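Local coordinates for carbohydrate binding protein, putative, CPB33A (Cellvibrio japonicus, PDB 5FJQ) that probably cleaves chitin oxidatively as a copper-dependent lytic polysaccharide monooxygenase domain, one part of a longer secreted carbohydrate-binding protein, at residues A99-Y104 and D164-E169; R106-P111 and Y156-R161. One frame throughout, in Å; residues are numbered along the deposited sequence.

Interaction 1: A99-Y104 and D164-E169; sequences AHKTKY and DRDAAE. With CU (copper (II) ion), chain D.
The imidazole of His100 meets copper through NE2 at 1.9 Å and, at the in-plane ND1 edge, a water that donates to Asp166 OD2; Glu169 OE1, salt-bridged to Arg161, lies obliquely to the ring without bonding it. His100 gives one nitrogen to the histidine brace, the copper site of lytic polysaccharide monooxygenases; the N-terminal His1 belongs to the same site. The other flat group, the Arg165 guanidinium, has Lys101 CB over one face and Thr102 O at its edge, 3.1 Å from NH2 but poorly angled; NH2 bonds Ala134 O instead, and Asp162 and Asp135 meet the charge. Asp166, with CG anti to its backbone N (chi1 -174°), places OD2 where the anti lone pair takes the N-H of Lys101, N to OD2 3.0 Å, at 159°. OD2 thus holds both the backbone beside His100 and the water at the ND1 edge, which, with the copper bond at NE2, probably helps to fix the ring's rotation, while OD1 pairs with Arg161. The Lys101 chain crosses Arg165 at about a right angle, CD 3.5 Å from Arg165 NH1, and its NZ bonds Gln136. The long Lys103 chain carries NZ to Asp164 OD2, a 3.0 Å salt bridge on the anti lone pair.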
ATOM      1  N   ALA A  99      -6.516 -15.186   5.876  1.00 23.36           N
ATOM      2  CA  ALA A  99      -7.622 -14.895   4.943  1.00 23.32           C
ATOM      3  C   ALA A  99      -8.859 -14.285   5.626  1.00 25.70           C
ATOM      4  O   ALA A  99      -9.068 -14.482   6.816  1.00 26.41           O
ATOM      5  CB  ALA A  99      -8.000 -16.143   4.208  1.00 24.42           C
ATOM      6  N   HIS A 100      -9.655 -13.529   4.867  1.00 23.29           N
ATOM      7  CA  HIS A 100     -10.872 -12.939   5.367  1.00 20.62           C
ATOM      8  C   HIS A 100     -11.892 -12.912   4.220  1.00 22.02           C
ATOM      9  O   HIS A 100     -11.506 -13.022   3.028  1.00 16.80           O
ATOM     10  CB  HIS A 100     -10.628 -11.543   5.926  1.00 18.55           C
ATOM     11  CG  HIS A 100      -9.723 -11.505   7.124  1.00 16.86           C
ATOM     12  ND1 HIS A 100      -9.942 -12.277   8.240  1.00 17.14           N
ATOM     13  CD2 HIS A 100      -8.598 -10.794   7.378  1.00 15.08           C
ATOM     14  CE1 HIS A 100      -9.014 -12.015   9.156  1.00 15.86           C
ATOM     15  NE2 HIS A 100      -8.171 -11.138   8.641  1.00 15.54           N
ATOM     16  N   LYS A 101     -13.191 -12.800   4.575  1.00 22.87           N
ATOM     17  CA  LYS A 101     -14.233 -12.539   3.569  1.00 23.00           C
ATOM     18  C   LYS A 101     -14.001 -11.087   3.173  1.00 22.52           C
ATOM     19  O   LYS A 101     -13.641 -10.297   4.007  1.00 19.35           O
ATOM     20  CB  LYS A 101     -15.650 -12.786   4.113  1.00 26.47           C
ATOM     21  CG  LYS A 101     -15.816 -14.130   4.792  1.00 26.04           C
ATOM     22  CD  LYS A 101     -17.221 -14.669   4.626  1.00 30.63           C
ATOM     23  CE  LYS A 101     -17.280 -16.195   4.750  1.00 32.90           C
ATOM     24  NZ  LYS A 101     -16.952 -16.870   3.453  1.00 36.08           N
ATOM     25  N   THR A 102     -14.122 -10.787   1.878  1.00 20.44           N
ATOM     26  CA  THR A 102     -13.655  -9.510   1.264  1.00 20.31           C
ATOM     27  C   THR A 102     -14.842  -8.795   0.628  1.00 19.67           C
ATOM     28  O   THR A 102     -15.570  -9.387  -0.190  1.00 22.78           O
ATOM     29  CB  THR A 102     -12.588  -9.791   0.172  1.00 19.73           C
ATOM     30  OG1 THR A 102     -11.437 -10.365   0.811  1.00 21.84           O
ATOM     31  CG2 THR A 102     -12.163  -8.540  -0.564  1.00 17.33           C
ATOM     32  N   LYS A 103     -15.005  -7.525   0.990  1.00 23.34           N
ATOM     33  CA  LYS A 103     -15.902  -6.603   0.289  1.00 19.31           C
ATOM     34  C   LYS A 103     -15.221  -6.171  -1.014  1.00 19.76           C
ATOM     35  O   LYS A 103     -15.848  -6.152  -2.110  1.00 16.21           O
ATOM     36  CB  LYS A 103     -16.238  -5.419   1.186  1.00 23.09           C
ATOM     37  CG  LYS A 103     -17.378  -4.565   0.661  1.00 25.33           C
ATOM     38  CD  LYS A 103     -18.698  -5.308   0.704  1.00 29.79           C
ATOM     39  CE  LYS A 103     -19.557  -4.844   1.865  1.00 34.43           C
ATOM     40  NZ  LYS A 103     -20.685  -5.782   2.115  1.00 37.20           N
ATOM     41  N   TYR A 104     -13.925  -5.883  -0.937  1.00 19.53           N
ATOM     42  CA  TYR A 104     -13.120  -5.526  -2.134  1.00 17.36           C
ATOM     43  C   TYR A 104     -11.625  -5.375  -1.910  1.00 15.87           C
ATOM     44  O   TYR A 104     -11.155  -5.069  -0.777  1.00 15.30           O
ATOM     45  CB  TYR A 104     -13.618  -4.203  -2.753  1.00 19.57           C
ATOM     46  CG  TYR A 104     -13.643  -3.025  -1.817  1.00 20.12           C
ATOM     47  CD1 TYR A 104     -12.452  -2.359  -1.446  1.00 20.28           C
ATOM     48  CD2 TYR A 104     -14.845  -2.515  -1.375  1.00 20.80           C
ATOM     49  CE1 TYR A 104     -12.483  -1.242  -0.634  1.00 21.11           C
ATOM     50  CE2 TYR A 104     -14.900  -1.396  -0.559  1.00 22.11           C
ATOM     51  CZ  TYR A 104     -13.717  -0.769  -0.175  1.00 21.50           C
ATOM     52  OH  TYR A 104     -13.798   0.294   0.657  1.00 19.64           O
ATOM     53  N   ASP A 164     -20.270  -7.336   6.592  1.00 22.38           N
ATOM     54  CA  ASP A 164     -21.583  -8.008   6.663  1.00 23.46           C
ATOM     55  C   ASP A 164     -21.412  -9.484   6.843  1.00 25.53           C
ATOM     56  O   ASP A 164     -22.297 -10.150   7.394  1.00 29.73           O
ATOM     57  CB  ASP A 164     -22.373  -7.787   5.396  1.00 26.77           C
ATOM     58  CG  ASP A 164     -22.950  -6.402   5.325  1.00 32.25           C
ATOM     59  OD1 ASP A 164     -23.551  -5.967   6.342  1.00 31.88           O
ATOM     60  OD2 ASP A 164     -22.753  -5.761   4.274  1.00 33.21           O
ATOM     61  N   ARG A 165     -20.276 -10.008   6.404  1.00 23.67           N
ATOM     62  CA  ARG A 165     -20.146 -11.443   6.344  1.00 24.27           C
ATOM     63  C   ARG A 165     -19.159 -11.927   7.376  1.00 26.69           C
ATOM     64  O   ARG A 165     -18.908 -13.129   7.481  1.00 31.59           O
ATOM     65  CB  ARG A 165     -19.751 -11.890   4.902  1.00 25.91           C
ATOM     66  CG  ARG A 165     -20.850 -11.673   3.848  1.00 25.96           C
ATOM     67  CD  ARG A 165     -20.643 -12.426   2.555  1.00 30.39           C
ATOM     68  NE  ARG A 165     -19.701 -11.737   1.658  1.00 36.13           N
ATOM     69  CZ  ARG A 165     -18.567 -12.260   1.159  1.00 36.03           C
ATOM     70  NH1 ARG A 165     -18.231 -13.514   1.474  1.00 32.12           N
ATOM     71  NH2 ARG A 165     -17.777 -11.520   0.357  1.00 27.68           N
ATOM     72  N   ASP A 166     -18.539 -11.002   8.100  1.00 27.61           N
ATOM     73  CA  ASP A 166     -17.280 -11.336   8.748  1.00 27.67           C
ATOM     74  C   ASP A 166     -16.884 -10.347   9.815  1.00 26.97           C
ATOM     75  O   ASP A 166     -17.217 -10.582  10.966  1.00 29.28           O
ATOM     76  CB  ASP A 166     -16.158 -11.579   7.682  1.00 25.31           C
ATOM     77  CG  ASP A 166     -14.860 -12.073   8.280  1.00 27.17           C
ATOM     78  OD1 ASP A 166     -14.715 -12.173   9.536  1.00 24.46           O
ATOM     79  OD2 ASP A 166     -13.940 -12.347   7.475  1.00 25.77           O
ATOM     80  N   ALA A 167     -16.150  -9.281   9.464  1.00 24.80           N
ATOM     81  CA  ALA A 167     -15.753  -8.228  10.397  1.00 24.75           C
ATOM     82  C   ALA A 167     -15.292  -7.008   9.595  1.00 23.85           C
ATOM     83  O   ALA A 167     -14.887  -7.136   8.410  1.00 20.90           O
ATOM     84  CB  ALA A 167     -14.637  -8.683  11.335  1.00 24.83           C
ATOM     85  N   ALA A 168     -15.387  -5.845  10.241  1.00 20.81           N
ATOM     86  CA  ALA A 168     -15.001  -4.560   9.666  1.00 18.76           C
ATOM     87  C   ALA A 168     -13.512  -4.381   9.925  1.00 17.28           C
ATOM     88  O   ALA A 168     -13.055  -4.438  11.045  1.00 18.16           O
ATOM     89  CB  ALA A 168     -15.793  -3.427  10.302  1.00 20.27           C
ATOM     90  N   GLU A 169     -12.726  -4.230   8.901  1.00 18.84           N
ATOM     91  CA  GLU A 169     -11.297  -4.011   9.085  1.00 17.76           C
ATOM     92  C   GLU A 169     -10.763  -3.662   7.715  1.00 16.17           C
ATOM     93  O   GLU A 169     -11.325  -4.096   6.659  1.00 15.14           O
ATOM     94  CB  GLU A 169     -10.584  -5.258   9.665  1.00 18.75           C
ATOM     95  CG  GLU A 169      -9.186  -5.016  10.200  1.00 19.06           C
ATOM     96  CD  GLU A 169      -8.559  -6.300  10.781  1.00 22.70           C
ATOM     97  OE1 GLU A 169      -9.007  -7.379  10.393  1.00 21.76           O
ATOM     98  OE2 GLU A 169      -7.667  -6.244  11.672  1.00 26.39           O
TER
HETATM   99 CU    CU D1217      -6.548 -10.315   9.213  1.00 22.62          CU
HETATM  100  O   HOH W   1     -12.035 -14.030   8.623  1.00 24.96           O

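Interaction 2: R106-P111 and Y156-R161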
ATOM      1  N   ARG A 106      -9.131  -2.653  -3.581  1.00 13.30           N
ATOM      2  CA  ARG A 106      -9.072  -1.525  -4.485  1.00 12.61           C
ATOM      3  C   ARG A 106      -7.675  -0.970  -4.661  1.00 11.81           C
ATOM      4  O   ARG A 106      -6.867  -0.941  -3.710  1.00 10.35           O
ATOM      5  CB  ARG A 106      -9.967  -0.346  -4.001  1.00 12.05           C
ATOM      6  CG  ARG A 106     -11.427  -0.587  -4.242  1.00 14.79           C
ATOM      7  CD  ARG A 106     -12.248   0.558  -3.657  1.00 14.76           C
ATOM      8  NE  ARG A 106     -13.656   0.213  -3.859  1.00 18.61           N
ATOM      9  CZ  ARG A 106     -14.688   0.786  -3.230  1.00 19.83           C
ATOM     10  NH1 ARG A 106     -14.472   1.684  -2.296  1.00 20.15           N
ATOM     11  NH2 ARG A 106     -15.936   0.384  -3.469  1.00 20.67           N
ATOM     12  N   TYR A 107      -7.415  -0.531  -5.897  1.00 11.72           N
ATOM     13  CA  TYR A 107      -6.202   0.194  -6.170  1.00 12.51           C
ATOM     14  C   TYR A 107      -6.431   1.608  -6.640  1.00 15.37           C
ATOM     15  O   TYR A 107      -7.314   1.867  -7.525  1.00 16.92           O
ATOM     16  CB  TYR A 107      -5.364  -0.535  -7.216  1.00 11.68           C
ATOM     17  CG  TYR A 107      -4.999  -1.927  -6.762  1.00 11.23           C
ATOM     18  CD1 TYR A 107      -5.989  -2.899  -6.591  1.00 12.48           C
ATOM     19  CD2 TYR A 107      -3.689  -2.254  -6.465  1.00 12.41           C
ATOM     20  CE1 TYR A 107      -5.666  -4.203  -6.206  1.00 12.42           C
ATOM     21  CE2 TYR A 107      -3.333  -3.559  -6.098  1.00 12.57           C
ATOM     22  CZ  TYR A 107      -4.330  -4.483  -5.901  1.00 11.66           C
ATOM     23  OH  TYR A 107      -3.993  -5.708  -5.497  1.00 12.19           O
ATOM     24  N   TYR A 108      -5.505   2.465  -6.194  1.00 15.83           N
ATOM     25  CA  TYR A 108      -5.481   3.905  -6.574  1.00 16.69           C
ATOM     26  C   TYR A 108      -4.095   4.218  -7.047  1.00 18.79           C
ATOM     27  O   TYR A 108      -3.138   3.422  -6.809  1.00 18.05           O
ATOM     28  CB  TYR A 108      -5.826   4.811  -5.377  1.00 15.92           C
ATOM     29  CG  TYR A 108      -7.164   4.515  -4.801  1.00 15.65           C
ATOM     30  CD1 TYR A 108      -7.399   3.342  -4.028  1.00 14.70           C
ATOM     31  CD2 TYR A 108      -8.225   5.426  -4.992  1.00 14.04           C
ATOM     32  CE1 TYR A 108      -8.667   3.078  -3.526  1.00 15.69           C
ATOM     33  CE2 TYR A 108      -9.457   5.163  -4.478  1.00 15.59           C
ATOM     34  CZ  TYR A 108      -9.674   4.038  -3.758  1.00 15.61           C
ATOM     35  OH  TYR A 108     -10.924   3.875  -3.325  1.00 17.01           O
ATOM     36  N   ILE A 109      -3.975   5.366  -7.703  1.00 16.93           N
ATOM     37  CA  ILE A 109      -2.684   5.868  -8.200  1.00 17.73           C
ATOM     38  C   ILE A 109      -2.647   7.390  -8.141  1.00 18.36           C
ATOM     39  O   ILE A 109      -3.708   8.040  -8.199  1.00 17.79           O
ATOM     40  CB  ILE A 109      -2.325   5.360  -9.633  1.00 20.06           C
ATOM     41  CG1 ILE A 109      -0.846   5.682  -9.929  1.00 19.34           C
ATOM     42  CG2 ILE A 109      -3.264   5.971 -10.694  1.00 17.88           C
ATOM     43  CD1 ILE A 109      -0.226   4.925 -11.109  1.00 19.94           C
ATOM     44  N   THR A 110      -1.433   7.921  -7.905  1.00 16.15           N
ATOM     45  CA  THR A 110      -1.042   9.289  -8.113  1.00 16.44           C
ATOM     46  C   THR A 110      -1.240   9.791  -9.573  1.00 19.18           C
ATOM     47  O   THR A 110      -1.240   9.015 -10.554  1.00 20.40           O
ATOM     48  CB  THR A 110       0.411   9.449  -7.682  1.00 16.54           C
ATOM     49  OG1 THR A 110       1.151   8.297  -8.094  1.00 18.51           O
ATOM     50  CG2 THR A 110       0.504   9.474  -6.125  1.00 16.51           C
ATOM     51  N   PRO A 111      -1.406  11.116  -9.727  1.00 21.17           N
ATOM     52  CA  PRO A 111      -1.618  11.688 -11.047  1.00 18.68           C
ATOM     53  C   PRO A 111      -0.308  11.904 -11.755  1.00 19.85           C
ATOM     54  O   PRO A 111       0.720  12.093 -11.103  1.00 19.19           O
ATOM     55  CB  PRO A 111      -2.242  13.086 -10.721  1.00 19.06           C
ATOM     56  CG  PRO A 111      -1.718  13.420  -9.354  1.00 20.95           C
ATOM     57  CD  PRO A 111      -1.531  12.114  -8.633  1.00 19.84           C
ATOM     58  N   TYR A 156      -1.764   2.875  -4.191  1.00 19.81           N
ATOM     59  CA  TYR A 156      -2.342   2.559  -2.913  1.00 18.33           C
ATOM     60  C   TYR A 156      -3.358   1.457  -3.133  1.00 18.58           C
ATOM     61  O   TYR A 156      -4.360   1.683  -3.804  1.00 19.18           O
ATOM     62  CB  TYR A 156      -3.032   3.816  -2.386  1.00 18.33           C
ATOM     63  CG  TYR A 156      -3.248   3.828  -0.904  1.00 16.96           C
ATOM     64  CD1 TYR A 156      -2.230   3.471  -0.024  1.00 17.73           C
ATOM     65  CD2 TYR A 156      -4.514   4.205  -0.356  1.00 17.35           C
ATOM     66  CE1 TYR A 156      -2.457   3.491   1.362  1.00 18.96           C
ATOM     67  CE2 TYR A 156      -4.744   4.248   1.033  1.00 16.90           C
ATOM     68  CZ  TYR A 156      -3.716   3.911   1.890  1.00 18.02           C
ATOM     69  OH  TYR A 156      -3.995   3.952   3.256  1.00 18.93           O
ATOM     70  N   SER A 157      -3.051   0.233  -2.679  1.00 16.92           N
ATOM     71  CA  SER A 157      -4.087  -0.793  -2.548  1.00 15.90           C
ATOM     72  C   SER A 157      -4.726  -0.882  -1.172  1.00 15.66           C
ATOM     73  O   SER A 157      -4.052  -0.770  -0.111  1.00 16.08           O
ATOM     74  CB  SER A 157      -3.489  -2.178  -2.928  1.00 15.57           C
ATOM     75  OG  SER A 157      -4.494  -3.178  -2.972  1.00 14.02           O
ATOM     76  N   ILE A 158      -6.043  -1.129  -1.150  1.00 16.64           N
ATOM     77  CA  ILE A 158      -6.773  -1.168   0.084  1.00 15.29           C
ATOM     78  C   ILE A 158      -7.620  -2.407   0.064  1.00 15.90           C
ATOM     79  O   ILE A 158      -8.343  -2.709  -0.938  1.00 15.08           O
ATOM     80  CB  ILE A 158      -7.809  -0.014   0.206  1.00 16.70           C
ATOM     81  CG1 ILE A 158      -7.143   1.358   0.192  1.00 17.52           C
ATOM     82  CG2 ILE A 158      -8.683  -0.214   1.452  1.00 18.71           C
ATOM     83  CD1 ILE A 158      -8.104   2.505   0.532  1.00 14.63           C
ATOM     84  N   TRP A 159      -7.522  -3.151   1.152  1.00 14.91           N
ATOM     85  CA  TRP A 159      -8.290  -4.377   1.333  1.00 15.38           C
ATOM     86  C   TRP A 159      -9.366  -4.150   2.354  1.00 16.92           C
ATOM     87  O   TRP A 159      -9.045  -3.942   3.560  1.00 14.90           O
ATOM     88  CB  TRP A 159      -7.340  -5.524   1.769  1.00 15.39           C
ATOM     89  CG  TRP A 159      -8.051  -6.810   2.018  1.00 16.74           C
ATOM     90  CD1 TRP A 159      -9.334  -7.132   1.652  1.00 16.83           C
ATOM     91  CD2 TRP A 159      -7.511  -7.985   2.668  1.00 16.37           C
ATOM     92  NE1 TRP A 159      -9.637  -8.442   2.063  1.00 16.78           N
ATOM     93  CE2 TRP A 159      -8.549  -8.959   2.714  1.00 16.41           C
ATOM     94  CE3 TRP A 159      -6.300  -8.258   3.310  1.00 17.78           C
ATOM     95  CZ2 TRP A 159      -8.377 -10.229   3.288  1.00 15.51           C
ATOM     96  CZ3 TRP A 159      -6.106  -9.560   3.873  1.00 19.25           C
ATOM     97  CH2 TRP A 159      -7.160 -10.507   3.881  1.00 16.29           C
ATOM     98  N   GLN A 160     -10.624  -4.200   1.897  1.00 17.23           N
ATOM     99  CA  GLN A 160     -11.781  -4.028   2.779  1.00 18.64           C
ATOM    100  C   GLN A 160     -12.366  -5.451   3.060  1.00 17.48           C
ATOM    101  O   GLN A 160     -12.858  -6.135   2.148  1.00 16.91           O
ATOM    102  CB  GLN A 160     -12.845  -3.010   2.204  1.00 17.50           C
ATOM    103  CG  GLN A 160     -14.137  -2.866   3.030  1.00 18.23           C
ATOM    104  CD  GLN A 160     -13.944  -2.188   4.353  1.00 18.86           C
ATOM    105  OE1 GLN A 160     -13.705  -0.948   4.434  1.00 17.38           O
ATOM    106  NE2 GLN A 160     -14.124  -2.959   5.417  1.00 16.61           N
ATOM    107  N   ARG A 161     -12.200  -5.871   4.323  1.00 18.66           N
ATOM    108  CA  ARG A 161     -12.754  -7.103   4.897  1.00 19.89           C
ATOM    109  C   ARG A 161     -14.290  -6.935   4.930  1.00 22.95           C
ATOM    110  O   ARG A 161     -14.804  -5.832   5.220  1.00 22.43           O
ATOM    111  CB  ARG A 161     -12.165  -7.327   6.302  1.00 21.45           C
ATOM    112  CG  ARG A 161     -12.702  -8.546   7.056  1.00 22.77           C
ATOM    113  CD  ARG A 161     -11.847  -8.817   8.276  1.00 21.47           C
ATOM    114  NE  ARG A 161     -12.215 -10.073   8.942  1.00 23.60           N
ATOM    115  CZ  ARG A 161     -11.860 -10.368  10.196  1.00 23.22           C
ATOM    116  NH1 ARG A 161     -11.119  -9.496  10.867  1.00 23.28           N
ATOM    117  NH2 ARG A 161     -12.233 -11.506  10.780  1.00 20.38           N
TER
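Arg106 O is gripped by two donors: Ile158 N at 2.7 Å, lying in the carbonyl plane, and, weakly, Ser157 OG at 3.3 Å. The CA of Ser157 adds a C-H...O contact to the same oxygen. The strands run antiparallel, so Arg106 N returns a straight bond (169°) to Ile158 O and closes the first hydrogen-bonded pair; Tyr108 and Tyr156 form the second, where both donors sit above the carbonyl planes. Between them Tyr107 and Ser157 make a non-hydrogen-bonded pair. Serine suits this place: its short side chain lets the Tyr107 ring lie over it, CB 3.8 Å from the ring centroid in a CH-pi contact, while its hydroxyl still makes polar bonds. With OG anti to the backbone N (chi1 -173°), the hydroxyl rests off-centre over that face, 3.2 Å from Tyr107 CZ, and also bonds Trp94; Tyr107 OH pairs with His142. On the other face of the sheet the Tyr108 ring turns its edge to Tyr156 O, and its CE1 meets Ile158 CD1 at 4.1 Å, an aliphatic end suited to an aromatic ring. The buried pair lies inside the mixed sheet of this beta-sandwich domain, with strand 126-130 beside 102-109 and strand 169-178 beside 152-161.

Overall arrangement
Both interactions use strand 102-109: interaction 2 pairs it with 152-161, and interaction 1 sets its beginning against the loop that follows 152-161. Their centres are about 16 Å apart. In the chain, interaction 2 is nested within the loop closed by interaction 1: 99-104 leads into 106-111, and 156-161 runs on to 164-169. They meet at a classic beta bulge, where Lys103 and Tyr104 both face Gln160, with Lys103 N 2.8 Å from Gln160 O, a probable hydrogen bond. Arg161, at the end of strand 152-161, links interaction 2 to Asp166 and Glu169 of interaction 1. The buried sheet thus continues directly into the surface segments that carry one copper ligand and its second shell.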